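Local atomic coordinates of adenosine deaminase (Burkholderia ambifaria, PDB entry 4GXW), a protein that binds a zinc ion and probably catalyses the hydrolytic deamination of a purine such as adenine or adenosine. Residues E33-R43 with I97-A105; D237-I245 with I260-Y271. All coordinates share one frame; numbering follows the deposited sequence. Where two conformers were deposited one is given.

Contact 1: E33-R43 with I97-A105; sequences ELHCHLLGAVR and IAYEYLEDA. With ZN (zinc ion), chain C.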
loop_
_atom_site.group_PDB
_atom_site.type_symbol
_atom_site.label_atom_id
_atom_site.label_comp_id
_atom_site.label_asym_id
_atom_site.label_seq_id
_atom_site.Cartn_x
_atom_site.Cartn_y
_atom_site.Cartn_z
ATOM N N GLU A 33 6.998 -3.689 -0.995
ATOM C CA GLU A 33 5.736 -2.944 -0.977
ATOM C C GLU A 33 5.013 -3.306 0.318
ATOM O O GLU A 33 4.815 -4.492 0.616
ATOM C CB GLU A 33 4.848 -3.238 -2.187
ATOM C CG GLU A 33 3.541 -2.442 -2.160
ATOM C CD GLU A 33 2.967 -2.172 -3.529
ATOM O OE1 GLU A 33 2.686 -3.146 -4.274
ATOM O OE2 GLU A 33 2.793 -0.976 -3.868
ATOM N N LEU A 34 4.645 -2.277 1.083
ATOM C CA LEU A 34 4.032 -2.457 2.397
ATOM C C LEU A 34 2.620 -1.896 2.478
ATOM O O LEU A 34 1.969 -2.021 3.509
ATOM C CB LEU A 34 4.882 -1.791 3.483
ATOM C CG LEU A 34 6.318 -2.272 3.650
ATOM C CD1 LEU A 34 7.006 -1.498 4.763
ATOM C CD2 LEU A 34 6.341 -3.768 3.936
ATOM N N HIS A 35 2.147 -1.267 1.403
ATOM C CA HIS A 35 0.831 -0.625 1.403
ATOM C C HIS A 35 0.167 -0.817 0.051
ATOM O O HIS A 35 0.379 -0.035 -0.884
ATOM C CB HIS A 35 0.952 0.870 1.753
ATOM C CG HIS A 35 -0.363 1.560 1.990
ATOM N ND1 HIS A 35 -0.479 2.656 2.820
ATOM C CD2 HIS A 35 -1.607 1.332 1.497
ATOM C CE1 HIS A 35 -1.741 3.059 2.842
ATOM N NE2 HIS A 35 -2.451 2.264 2.054
ATOM N N CYS A 36 -0.625 -1.877 -0.048
ATOM C CA CYS A 36 -1.330 -2.207 -1.277
ATOM C C CYS A 36 -2.569 -3.007 -0.943
ATOM O O CYS A 36 -2.491 -4.020 -0.248
ATOM C CB CYS A 36 -0.439 -3.032 -2.204
ATOM S SG CYS A 36 -1.216 -3.339 -3.796
ATOM N N HIS A 37 -3.710 -2.560 -1.450
ATOM C CA HIS A 37 -4.964 -3.283 -1.259
ATOM C C HIS A 37 -5.166 -4.243 -2.418
ATOM O O HIS A 37 -5.182 -3.829 -3.585
ATOM C CB HIS A 37 -6.146 -2.312 -1.125
ATOM C CG HIS A 37 -5.975 -1.327 -0.012
ATOM N ND1 HIS A 37 -6.484 -1.528 1.257
ATOM C CD2 HIS A 37 -5.306 -0.149 0.032
ATOM C CE1 HIS A 37 -6.143 -0.507 2.028
ATOM N NE2 HIS A 37 -5.424 0.340 1.310
ATOM N N LEU A 38 -5.315 -5.523 -2.081
ATOM C CA LEU A 38 -5.587 -6.574 -3.057
ATOM C C LEU A 38 -6.666 -6.172 -4.063
ATOM O O LEU A 38 -6.485 -6.310 -5.275
ATOM C CB LEU A 38 -6.021 -7.847 -2.327
ATOM C CG LEU A 38 -6.300 -9.046 -3.233
ATOM C CD1 LEU A 38 -5.058 -9.426 -4.037
ATOM C CD2 LEU A 38 -6.815 -10.215 -2.409
ATOM N N LEU A 39 -7.783 -5.660 -3.558
ATOM C CA LEU A 39 -8.923 -5.342 -4.405
ATOM C C LEU A 39 -8.714 -4.050 -5.200
ATOM O O LEU A 39 -9.502 -3.734 -6.091
ATOM C CB LEU A 39 -10.220 -5.303 -3.579
ATOM C CG LEU A 39 -10.972 -6.642 -3.446
ATOM C CD1 LEU A 39 -10.102 -7.727 -2.803
ATOM C CD2 LEU A 39 -12.269 -6.452 -2.663
ATOM N N GLY A 40 -7.649 -3.317 -4.881
ATOM C CA GLY A 40 -7.241 -2.169 -5.682
ATOM C C GLY A 40 -6.153 -2.488 -6.701
ATOM O O GLY A 40 -5.579 -1.583 -7.327
ATOM N N ALA A 41 -5.860 -3.779 -6.853
ATOM C CA ALA A 41 -4.820 -4.261 -7.758
ATOM C C ALA A 41 -5.374 -5.243 -8.785
ATOM O O ALA A 41 -4.619 -5.986 -9.397
ATOM C CB ALA A 41 -3.684 -4.910 -6.975
ATOM N N VAL A 42 -6.691 -5.261 -8.968
ATOM C CA VAL A 42 -7.283 -6.134 -9.972
ATOM C C VAL A 42 -7.071 -5.558 -11.370
ATOM O O VAL A 42 -7.391 -4.393 -11.623
ATOM C CB VAL A 42 -8.791 -6.349 -9.693
ATOM C CG1 VAL A 42 -9.408 -7.240 -10.749
ATOM C CG2 VAL A 42 -8.987 -6.949 -8.298
ATOM N N ARG A 43 -6.531 -6.369 -12.276
ATOM C CA ARG A 43 -6.312 -5.920 -13.651
ATOM C C ARG A 43 -7.651 -5.657 -14.333
ATOM O O ARG A 43 -8.615 -6.397 -14.117
ATOM C CB ARG A 43 -5.538 -6.973 -14.442
ATOM C CG ARG A 43 -4.148 -7.278 -13.907
ATOM C CD ARG A 43 -3.524 -8.414 -14.697
ATOM N NE ARG A 43 -2.297 -8.906 -14.082
ATOM C CZ ARG A 43 -1.743 -10.076 -14.361
ATOM N NH1 ARG A 43 -2.291 -10.883 -15.267
ATOM N NH2 ARG A 43 -0.641 -10.447 -13.734
ATOM N N ILE A 97 -6.619 -13.120 -8.111
ATOM C CA ILE A 97 -6.213 -11.725 -8.007
ATOM C C ILE A 97 -4.963 -11.551 -7.138
ATOM O O ILE A 97 -4.159 -10.652 -7.397
ATOM C CB ILE A 97 -7.365 -10.755 -7.622
ATOM C CG1 ILE A 97 -7.952 -11.071 -6.248
ATOM C CG2 ILE A 97 -8.445 -10.781 -8.704
ATOM C CD1 ILE A 97 -8.925 -10.011 -5.783
ATOM N N ALA A 98 -4.770 -12.425 -6.149
ATOM C CA ALA A 98 -3.535 -12.394 -5.362
ATOM C C ALA A 98 -2.334 -12.751 -6.242
ATOM O O ALA A 98 -1.305 -12.072 -6.217
ATOM C CB ALA A 98 -3.632 -13.324 -4.154
ATOM N N TYR A 99 -2.481 -13.808 -7.034
ATOM C CA TYR A 99 -1.410 -14.275 -7.903
ATOM C C TYR A 99 -1.068 -13.208 -8.939
ATOM O O TYR A 99 0.113 -12.936 -9.189
ATOM C CB TYR A 99 -1.835 -15.577 -8.581
ATOM C CG TYR A 99 -0.831 -16.168 -9.543
ATOM C CD1 TYR A 99 0.244 -16.917 -9.087
ATOM C CD2 TYR A 99 -0.977 -15.997 -10.918
ATOM C CE1 TYR A 99 1.145 -17.478 -9.973
ATOM C CE2 TYR A 99 -0.072 -16.556 -11.813
ATOM C CZ TYR A 99 0.987 -17.293 -11.332
ATOM O OH TYR A 99 1.892 -17.852 -12.217
ATOM N N GLU A 100 -2.091 -12.591 -9.532
ATOM C CA GLU A 100 -1.853 -11.586 -10.571
ATOM C C GLU A 100 -1.240 -10.301 -10.019
ATOM O O GLU A 100 -0.393 -9.691 -10.669
ATOM C CB GLU A 100 -3.134 -11.302 -11.370
ATOM C CG GLU A 100 -3.577 -12.510 -12.178
ATOM C CD GLU A 100 -4.784 -12.275 -13.061
ATOM O OE1 GLU A 100 -5.364 -11.168 -13.035
ATOM O OE2 GLU A 100 -5.156 -13.220 -13.802
ATOM N N TYR A 101 -1.657 -9.893 -8.826
ATOM C CA TYR A 101 -1.039 -8.744 -8.169
ATOM C C TYR A 101 0.446 -9.018 -7.935
ATOM O O TYR A 101 1.302 -8.199 -8.290
ATOM C CB TYR A 101 -1.744 -8.382 -6.849
ATOM C CG TYR A 101 -0.839 -7.596 -5.926
ATOM C CD1 TYR A 101 -0.309 -6.366 -6.314
ATOM C CD2 TYR A 101 -0.467 -8.108 -4.692
ATOM C CE1 TYR A 101 0.557 -5.663 -5.481
ATOM C CE2 TYR A 101 0.392 -7.416 -3.853
ATOM C CZ TYR A 101 0.900 -6.199 -4.250
ATOM O OH TYR A 101 1.750 -5.518 -3.399
ATOM N N LEU A 102 0.758 -10.179 -7.369
ATOM C CA LEU A 102 2.139 -10.498 -7.043
ATOM C C LEU A 102 2.998 -10.633 -8.304
ATOM O O LEU A 102 4.166 -10.231 -8.305
ATOM C CB LEU A 102 2.234 -11.735 -6.138
ATOM C CG LEU A 102 1.644 -11.519 -4.741
ATOM C CD1 LEU A 102 1.450 -12.829 -3.999
ATOM C CD2 LEU A 102 2.502 -10.560 -3.921
ATOM N N GLU A 103 2.422 -11.168 -9.380
ATOM C CA GLU A 103 3.113 -11.193 -10.670
ATOM C C GLU A 103 3.457 -9.781 -11.148
ATOM O O GLU A 103 4.576 -9.509 -11.580
ATOM C CB GLU A 103 2.261 -11.892 -11.728
ATOM C CG GLU A 103 2.931 -11.920 -13.090
ATOM C CD GLU A 103 2.139 -12.667 -14.147
ATOM O OE1 GLU A 103 0.920 -12.885 -13.961
ATOM O OE2 GLU A 103 2.751 -13.032 -15.183
ATOM N N ASP A 104 2.483 -8.882 -11.071
ATOM C CA ASP A 104 2.697 -7.502 -11.500
ATOM C C ASP A 104 3.715 -6.772 -10.622
ATOM O O ASP A 104 4.532 -5.998 -11.138
ATOM C CB ASP A 104 1.377 -6.729 -11.551
ATOM C CG ASP A 104 0.452 -7.214 -12.665
ATOM O OD1 ASP A 104 0.939 -7.832 -13.642
ATOM O OD2 ASP A 104 -0.771 -6.959 -12.574
ATOM N N ALA A 105 3.677 -7.010 -9.316
ATOM C CA ALA A 105 4.662 -6.409 -8.416
ATOM C C ALA A 105 6.069 -6.936 -8.720
ATOM O O ALA A 105 7.036 -6.160 -8.810
ATOM C CB ALA A 105 4.282 -6.682 -6.961
HETATM ZN ZN ZN C . -4.595 2.195 1.767
HETATM O O HOH W 1 -4.983 -8.737 -9.078
HETATM O O HOH W 2 -1.928 -6.134 -10.207
HETATM O O HOH W 3 -6.238 -9.084 -11.507
HETATM O O HOH W 4 -1.038 -13.623 -15.743
HETATM O O HOH W 5 -5.246 4.038 1.529
#

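Contact 2: D237-I245 with I260-Y271; sequences DRVDHGYTI and IVFTVVPTNSYY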
loop_
_atom_site.group_PDB
_atom_site.type_symbol
_atom_site.label_atom_id
_atom_site.label_comp_id
_atom_site.label_asym_id
_atom_site.label_seq_id
_atom_site.Cartn_x
_atom_site.Cartn_y
_atom_site.Cartn_z
ATOM N N ASP A 237 2.849 -1.396 14.924
ATOM C CA ASP A 237 4.242 -1.554 14.541
ATOM C C ASP A 237 4.677 -0.585 13.461
ATOM O O ASP A 237 5.850 -0.237 13.374
ATOM C CB ASP A 237 4.498 -2.995 14.110
ATOM C CG ASP A 237 4.241 -3.964 15.222
ATOM O OD1 ASP A 237 5.073 -4.009 16.160
ATOM O OD2 ASP A 237 3.192 -4.648 15.218
ATOM N N ARG A 238 3.737 -0.176 12.620
ATOM C CA ARG A 238 3.994 0.877 11.645
ATOM C C ARG A 238 2.687 1.601 11.364
ATOM O O ARG A 238 1.633 1.178 11.833
ATOM C CB ARG A 238 4.656 0.343 10.362
ATOM C CG ARG A 238 3.834 -0.697 9.621
ATOM C CD ARG A 238 4.544 -1.197 8.346
ATOM N NE ARG A 238 3.639 -2.049 7.574
ATOM C CZ ARG A 238 3.874 -3.307 7.198
ATOM N NH1 ARG A 238 5.023 -3.912 7.463
ATOM N NH2 ARG A 238 2.946 -3.969 6.529
ATOM N N VAL A 239 2.772 2.706 10.628
ATOM C CA VAL A 239 1.623 3.549 10.341
ATOM C C VAL A 239 1.402 3.664 8.842
ATOM O O VAL A 239 2.354 3.823 8.083
ATOM C CB VAL A 239 1.830 4.970 10.935
ATOM C CG1 VAL A 239 0.701 5.899 10.543
ATOM C CG2 VAL A 239 1.948 4.908 12.439
ATOM N N ASP A 240 0.144 3.587 8.418
ATOM C CA ASP A 240 -0.232 3.838 7.030
ATOM C C ASP A 240 -0.750 5.261 6.840
ATOM O O ASP A 240 -1.694 5.695 7.508
ATOM C CB ASP A 240 -1.227 2.786 6.535
ATOM C CG ASP A 240 -0.677 1.385 6.670
ATOM O OD1 ASP A 240 0.408 1.105 6.096
ATOM O OD2 ASP A 240 -1.307 0.572 7.391
ATOM N N HIS A 241 -0.082 5.975 5.932
ATOM C CA HIS A 241 -0.295 7.392 5.619
ATOM C C HIS A 241 0.338 8.281 6.694
ATOM O O HIS A 241 1.526 8.607 6.623
ATOM C CB HIS A 241 -1.768 7.748 5.374
ATOM C CG HIS A 241 -2.395 7.033 4.211
ATOM N ND1 HIS A 241 -1.893 7.098 2.925
ATOM C CD2 HIS A 241 -3.503 6.256 4.146
ATOM C CE1 HIS A 241 -2.673 6.393 2.120
ATOM N NE2 HIS A 241 -3.657 5.874 2.835
ATOM N N GLY A 242 -0.438 8.658 7.700
ATOM C CA GLY A 242 0.068 9.460 8.798
ATOM C C GLY A 242 0.279 10.929 8.513
ATOM O O GLY A 242 0.867 11.615 9.335
ATOM N N TYR A 243 -0.249 11.429 7.397
ATOM C CA TYR A 243 0.151 12.739 6.857
ATOM C C TYR A 243 -0.012 13.904 7.818
ATOM O O TYR A 243 0.855 14.784 7.892
ATOM C CB TYR A 243 -0.583 13.055 5.538
ATOM C CG TYR A 243 -0.444 11.946 4.538
ATOM C CD1 TYR A 243 0.815 11.505 4.140
ATOM C CD2 TYR A 243 -1.557 11.312 4.008
ATOM C CE1 TYR A 243 0.954 10.455 3.248
ATOM C CE2 TYR A 243 -1.429 10.271 3.102
ATOM C CZ TYR A 243 -0.167 9.840 2.737
ATOM O OH TYR A 243 -0.003 8.785 1.867
ATOM N N THR A 244 -1.124 13.936 8.540
ATOM C CA THR A 244 -1.404 15.094 9.383
ATOM C C THR A 244 -0.493 15.203 10.610
ATOM O O THR A 244 -0.542 16.198 11.330
ATOM C CB THR A 244 -2.877 15.134 9.798
ATOM O OG1 THR A 244 -3.219 13.897 10.427
ATOM C CG2 THR A 244 -3.778 15.333 8.568
ATOM N N ILE A 245 0.346 14.196 10.838
ATOM C CA ILE A 245 1.321 14.274 11.925
ATOM C C ILE A 245 2.246 15.484 11.762
ATOM O O ILE A 245 2.775 15.988 12.750
ATOM C CB ILE A 245 2.138 12.962 12.075
ATOM C CG1 ILE A 245 2.791 12.889 13.457
ATOM C CG2 ILE A 245 3.162 12.821 10.964
ATOM C CD1 ILE A 245 3.740 11.724 13.620
ATOM N N ILE A 260 9.570 4.840 13.920
ATOM C CA ILE A 260 8.313 4.345 13.362
ATOM C C ILE A 260 8.282 4.576 11.850
ATOM O O ILE A 260 8.500 5.695 11.392
ATOM C CB ILE A 260 7.095 5.080 13.987
ATOM C CG1 ILE A 260 7.100 4.965 15.514
ATOM C CG2 ILE A 260 5.780 4.578 13.382
ATOM C CD1 ILE A 260 7.208 3.557 16.019
ATOM N N VAL A 261 8.006 3.526 11.079
ATOM C CA VAL A 261 7.914 3.663 9.626
ATOM C C VAL A 261 6.494 4.042 9.184
ATOM O O VAL A 261 5.507 3.471 9.662
ATOM C CB VAL A 261 8.382 2.380 8.881
ATOM C CG1 VAL A 261 8.184 2.524 7.382
ATOM C CG2 VAL A 261 9.851 2.075 9.198
ATOM N N PHE A 262 6.406 5.020 8.284
ATOM C CA PHE A 262 5.142 5.494 7.727
ATOM C C PHE A 262 5.077 5.088 6.257
ATOM O O PHE A 262 5.950 5.460 5.469
ATOM C CB PHE A 262 5.067 7.028 7.812
ATOM C CG PHE A 262 4.966 7.549 9.214
ATOM C CD1 PHE A 262 6.087 7.587 10.039
ATOM C CD2 PHE A 262 3.760 7.998 9.713
ATOM C CE1 PHE A 262 5.995 8.065 11.342
ATOM C CE2 PHE A 262 3.662 8.477 11.023
ATOM C CZ PHE A 262 4.779 8.510 11.831
ATOM N N THR A 263 4.053 4.330 5.877
ATOM C CA THR A 263 3.875 4.008 4.473
ATOM C C THR A 263 3.163 5.195 3.842
ATOM O O THR A 263 2.200 5.715 4.400
ATOM C CB THR A 263 3.116 2.677 4.258
ATOM O OG1 THR A 263 1.745 2.828 4.641
ATOM C CG2 THR A 263 3.754 1.545 5.056
ATOM N N VAL A 264 3.656 5.652 2.702
ATOM C CA VAL A 264 3.083 6.835 2.054
ATOM C C VAL A 264 2.729 6.529 0.608
ATOM O O VAL A 264 3.289 5.608 -0.005
ATOM C CB VAL A 264 4.019 8.072 2.158
ATOM C CG1 VAL A 264 4.295 8.429 3.633
ATOM C CG2 VAL A 264 5.320 7.833 1.384
ATOM N N VAL A 265 1.789 7.299 0.075
ATOM C CA VAL A 265 1.213 7.023 -1.230
ATOM C C VAL A 265 1.175 8.333 -2.012
ATOM O O VAL A 265 0.317 9.186 -1.768
ATOM C CB VAL A 265 -0.217 6.441 -1.076
ATOM C CG1 VAL A 265 -0.842 6.167 -2.435
ATOM C CG2 VAL A 265 -0.193 5.176 -0.205
ATOM N N PRO A 266 2.123 8.519 -2.944
ATOM C CA PRO A 266 2.132 9.777 -3.701
ATOM C C PRO A 266 0.822 10.036 -4.440
ATOM O O PRO A 266 0.398 11.189 -4.547
ATOM C CB PRO A 266 3.332 9.625 -4.654
ATOM C CG PRO A 266 3.819 8.209 -4.507
ATOM C CD PRO A 266 3.318 7.700 -3.193
ATOM N N THR A 267 0.160 8.984 -4.907
ATOM C CA THR A 267 -1.112 9.138 -5.605
ATOM C C THR A 267 -2.339 9.202 -4.686
ATOM O O THR A 267 -3.455 8.992 -5.163
ATOM C CB THR A 267 -1.315 8.003 -6.623
ATOM O OG1 THR A 267 -1.204 6.737 -5.958
ATOM C CG2 THR A 267 -0.257 8.089 -7.715
ATOM N N ASN A 268 -2.151 9.491 -3.396
ATOM C CA ASN A 268 -3.279 9.592 -2.469
ATOM C C ASN A 268 -4.412 10.440 -3.050
ATOM O O ASN A 268 -4.198 11.591 -3.427
ATOM C CB ASN A 268 -2.810 10.181 -1.145
ATOM C CG ASN A 268 -3.940 10.343 -0.142
ATOM O OD1 ASN A 268 -4.399 11.457 0.115
ATOM N ND2 ASN A 268 -4.392 9.227 0.433
ATOM N N SER A 269 -5.609 9.864 -3.146
ATOM C CA SER A 269 -6.704 10.534 -3.839
ATOM C C SER A 269 -7.152 11.807 -3.136
ATOM O O SER A 269 -7.490 12.795 -3.796
ATOM C CB SER A 269 -7.905 9.602 -4.003
ATOM O OG SER A 269 -7.568 8.446 -4.745
ATOM N N TYR A 270 -7.196 11.768 -1.805
ATOM C CA TYR A 270 -7.662 12.918 -1.043
ATOM C C TYR A 270 -6.865 14.174 -1.384
ATOM O O TYR A 270 -7.452 15.225 -1.662
ATOM C CB TYR A 270 -7.635 12.634 0.469
ATOM C CG TYR A 270 -7.995 13.844 1.315
ATOM C CD1 TYR A 270 -9.322 14.214 1.530
ATOM C CD2 TYR A 270 -6.999 14.622 1.895
ATOM C CE1 TYR A 270 -9.632 15.333 2.303
ATOM C CE2 TYR A 270 -7.300 15.731 2.657
ATOM C CZ TYR A 270 -8.612 16.079 2.859
ATOM O OH TYR A 270 -8.900 17.172 3.633
ATOM N N TYR A 271 -5.538 14.086 -1.359
ATOM C CA TYR A 271 -4.743 15.277 -1.646
ATOM C C TYR A 271 -4.811 15.706 -3.108
ATOM O O TYR A 271 -4.792 16.899 -3.388
ATOM C CB TYR A 271 -3.296 15.168 -1.123
ATOM C CG TYR A 271 -3.233 15.319 0.386
ATOM C CD1 TYR A 271 -3.640 16.502 0.997
ATOM C CD2 TYR A 271 -2.790 14.281 1.198
ATOM C CE1 TYR A 271 -3.618 16.649 2.378
ATOM C CE2 TYR A 271 -2.758 14.417 2.584
ATOM C CZ TYR A 271 -3.174 15.603 3.168
ATOM O OH TYR A 271 -3.146 15.737 4.536
HETATM O O HOH W 6 7.938 0.650 11.856
#

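Contact 1: E33-R43 with I97-A105
The zinc-binding His-X-His motif that follows the first strand of the amidohydrolase TIM barrel lies in this contact, where the loop 33-43 packs on helix 91-106. His35 NE2 and His37 NE2 bind the zinc ion at 2.2 and 2.1 Å, with a water and, from later in the chain, His216 and Asp301 as its other ligands. Both histidines point away from the helix, whereas Cys36 between them points toward it. The Cys36 sulfur, swung opposite the main-chain nitrogen (chi1 -175°), comes obliquely to the Tyr101 ring, 4.0 Å from the centroid and 37° off the ring normal. Tyr101 OH donates at the ring edge to Glu33 OE1 (2.7 Å), meeting the anti side of that oxygen, while Thr300 binds Glu33 OE2; this buried carboxylate thus has a partner on each oxygen. Ala41 CB also packs obliquely on the ring. About one turn earlier in the helix is an apolar cluster: Leu38 CD1 reaches Ala98 CA at 3.6 Å, and Ile97 CD1 touches both Leu38 CG and Leu39 CD1, while Ile97 CG2 touches Val42 CG2.

Arg43, the N-cap residue of helix 44-54, closes the contact with a salt-bridge network. Its chain is extended from CG to NE, and Glu100 CB lies over one guanidinium face. The Glu100 carboxylate is stacked nearly parallel to the guanidinium but bonds in other directions, OE1 to Thr46 and OE2 to Arg96. The acidic partners of the N-H groups lie near the guanidinium plane: NE meets Asp104 OD2 on its syn side (2.9 Å, 163°), and NH2 points at Glu103 OE1 (2.9 Å), approaching that oxygen from above the carboxylate plane.

Contact 2: D237-I245 with I260-Y271
Val239 and Asp240 pair in parallel with Phe262 and Thr263; the two strands, linked by helix 249-258, form a beta-alpha-beta unit of the barrel. Among backbone bonds, Val239 N donates to Val261 O (3.0 Å, 175°), Thr263 N to Val239 O, and His241 N to Thr263 O, the third more bent (145°) as the chain turns away at Asp240.

Among side-chain hydrogen bonds, Thr263 OG1 donates to the anti lone pair of Asp240 OD1 (2.6 Å); Asp240 OD2 is bound by Thr214. Tyr243 OH accepts from Val265 N at 2.9 Å and also pairs with His241 ND1 at 2.7 Å, in the plane of the imidazole, which should restrict rotation of the His241 ring, whose CE1 packs on Val265 CG2.

On the side away from Thr263, Phe262 CD2 meets Val239 CB at 3.8 Å, the two side chains running alongside each other, and CZ touches Ile245 CD1. Past the strand ends, the edge of Tyr271 turns toward the face of Tyr243 in an offset edge-to-face pair, planes 75° apart.

Strand 212-217 flanks 238-239, helix 224-232 packs on Val239 and Ile245, and strand 295-298 pairs in parallel with 261-264.

How the contacts relate
Contacts 1 and 2, with centres about 19 Å apart, come from early and late parts of one barrel and meet at the zinc site. The junction is His35: its NE2 binds the metal, while its ND1 lies 2.9 Å from Thr263 OG1, a probable hydrogen bond, which would place Thr263 in the second shell of the metal. The His241 ring meets the same imidazole, His241 NE2 lying 3.4 Å from His35 CE1, and the His241 side chain lies about 4 Å from the zinc ion. Val265, about 4 Å from Asp301 between side chains, approaches another ligand. Segment 33-43 therefore supplies two metal ligands, and 237-245 with 260-271 lines their surroundings.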